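Side-chain contact in Serine/threonine-protein kinase Tel1 (Chaetomium thermophilum, PDB 6SKY), which phosphorylates serine and threonine residues of proteins using ATP and probably acts as a DNA damage sensor that activates checkpoint signalling: residues A1957-Q1962 and N1979-A1984. Sequence-based numbering, arbitrary orientation.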
# COMPACT_ATOMS: atom_id res chain seq x y z
N ALA A 1957 5.83 -5.23 -14.12
CA ALA A 1957 4.51 -5.06 -14.71
C ALA A 1957 4.59 -4.37 -16.07
O ALA A 1957 4.10 -4.89 -17.08
CB ALA A 1957 3.62 -4.27 -13.76
N PHE A 1958 5.19 -3.19 -16.10
CA PHE A 1958 5.27 -2.42 -17.34
C PHE A 1958 6.11 -3.13 -18.39
O PHE A 1958 5.78 -3.10 -19.58
CB PHE A 1958 5.85 -1.03 -17.05
CG PHE A 1958 4.93 -0.14 -16.28
CD1 PHE A 1958 4.76 -0.30 -14.93
CD2 PHE A 1958 4.25 0.87 -16.91
CE1 PHE A 1958 3.92 0.52 -14.23
CE2 PHE A 1958 3.42 1.69 -16.20
CZ PHE A 1958 3.25 1.51 -14.86
N ARG A 1959 7.19 -3.79 -17.97
CA ARG A 1959 8.02 -4.52 -18.92
C ARG A 1959 7.30 -5.74 -19.47
O ARG A 1959 7.43 -6.04 -20.65
CB ARG A 1959 9.32 -4.94 -18.26
CG ARG A 1959 10.46 -4.03 -18.55
CD ARG A 1959 10.60 -3.76 -20.02
NE ARG A 1959 11.50 -2.64 -20.24
CZ ARG A 1959 11.74 -2.11 -21.43
NH1 ARG A 1959 12.57 -1.08 -21.54
NH2 ARG A 1959 11.16 -2.60 -22.51
N GLY A 1960 6.56 -6.47 -18.63
CA GLY A 1960 5.79 -7.58 -19.14
C GLY A 1960 4.74 -7.15 -20.13
O GLY A 1960 4.51 -7.83 -21.13
N ALA A 1961 4.10 -6.01 -19.88
CA ALA A 1961 3.12 -5.51 -20.85
C ALA A 1961 3.78 -5.17 -22.18
O ALA A 1961 3.30 -5.57 -23.24
CB ALA A 1961 2.39 -4.31 -20.27
N GLN A 1962 4.90 -4.44 -22.14
CA GLN A 1962 5.63 -4.13 -23.36
C GLN A 1962 6.05 -5.40 -24.09
O GLN A 1962 5.91 -5.52 -25.31
CB GLN A 1962 6.86 -3.29 -23.05
CG GLN A 1962 6.57 -1.88 -22.65
CD GLN A 1962 6.14 -1.03 -23.82
OE1 GLN A 1962 6.28 -1.44 -24.97
NE2 GLN A 1962 5.62 0.15 -23.53
N ASN A 1979 15.80 -8.43 -22.65
CA ASN A 1979 16.98 -7.97 -21.93
C ASN A 1979 16.57 -7.22 -20.67
O ASN A 1979 16.93 -7.60 -19.55
CB ASN A 1979 17.83 -7.08 -22.83
CG ASN A 1979 18.80 -7.87 -23.67
OD1 ASN A 1979 19.26 -8.93 -23.26
ND2 ASN A 1979 19.11 -7.36 -24.85
N ALA A 1980 15.74 -6.18 -20.84
CA ALA A 1980 15.29 -5.41 -19.70
C ALA A 1980 14.69 -6.31 -18.65
O ALA A 1980 15.05 -6.24 -17.47
CB ALA A 1980 14.28 -4.36 -20.16
N LEU A 1981 13.82 -7.23 -19.07
CA LEU A 1981 13.17 -8.11 -18.11
C LEU A 1981 14.19 -8.89 -17.31
O LEU A 1981 14.12 -8.94 -16.08
CB LEU A 1981 12.22 -9.06 -18.84
CG LEU A 1981 10.80 -8.52 -18.96
CD1 LEU A 1981 9.99 -9.45 -19.78
CD2 LEU A 1981 10.21 -8.38 -17.59
N ILE A 1982 15.18 -9.47 -17.99
CA ILE A 1982 16.19 -10.24 -17.27
C ILE A 1982 16.85 -9.36 -16.22
O ILE A 1982 16.95 -9.73 -15.05
CB ILE A 1982 17.22 -10.83 -18.25
CG1 ILE A 1982 16.52 -11.75 -19.24
CG2 ILE A 1982 18.25 -11.61 -17.50
CD1 ILE A 1982 17.30 -11.99 -20.49
N LYS A 1983 17.22 -8.15 -16.62
CA LYS A 1983 17.80 -7.20 -15.68
C LYS A 1983 16.89 -7.03 -14.48
O LYS A 1983 17.29 -7.24 -13.34
CB LYS A 1983 18.06 -5.87 -16.37
CG LYS A 1983 18.96 -4.93 -15.61
CD LYS A 1983 18.95 -3.55 -16.23
CE LYS A 1983 19.63 -2.55 -15.32
NZ LYS A 1983 19.39 -1.15 -15.77
N ALA A 1984 15.62 -6.73 -14.74
CA ALA A 1984 14.66 -6.56 -13.66
C ALA A 1984 14.60 -7.80 -12.79
O ALA A 1984 14.68 -7.71 -11.56
CB ALA A 1984 13.28 -6.23 -14.22
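An antiparallel helical hairpin of the alpha-solenoid FAT region brings Arg1959 on helix 1953-1968 against Ala1980 and Leu1981 on helix 1974-1988. The short segments 1957-1962 and 1979-1984 run at 155° to each other, and their axes approach to 9.8 Å. Arg1959 and Leu1981 form the closest backbone pair, with CA atoms 6.3 Å apart. No hydrogen bond crosses between the two segments. The arginine chain bends at its second torsion (chi2 -51°) and lays its outer half across Ala1980. The methyl of Ala1980 sits over one face of the guanidinium, nearer its edge than its centre. Ala1980 CB also lies 3.7 Å from Arg1959 CD, so it packs on both the aliphatic and the flat part of the chain. The polar end is held elsewhere: Arg1959 NH2 forms a salt bridge with Asp1977 OD1, on the same helix as Ala1980. With an alanine in place of Arg1959, the Asp1977 carboxylate is likely to lose this partner and the Ala1980 methyl its cover. Leu1981 also reaches Leu1956 and Tyr1963 of helix 1953-1968, and it packs on Leu1993 of the second subunit. The hairpin is thus part of the dimer contact, where Phe1958 also meets the ring of His2217 of the second subunit. Leu1981 CD2 comes 4.2 Å from Gly1960 N, where no side chain intervenes. The same methyl carbon, Leu1981 CD2, rests 3.6 Å from Arg1959 CB, at the root of the arginine chain.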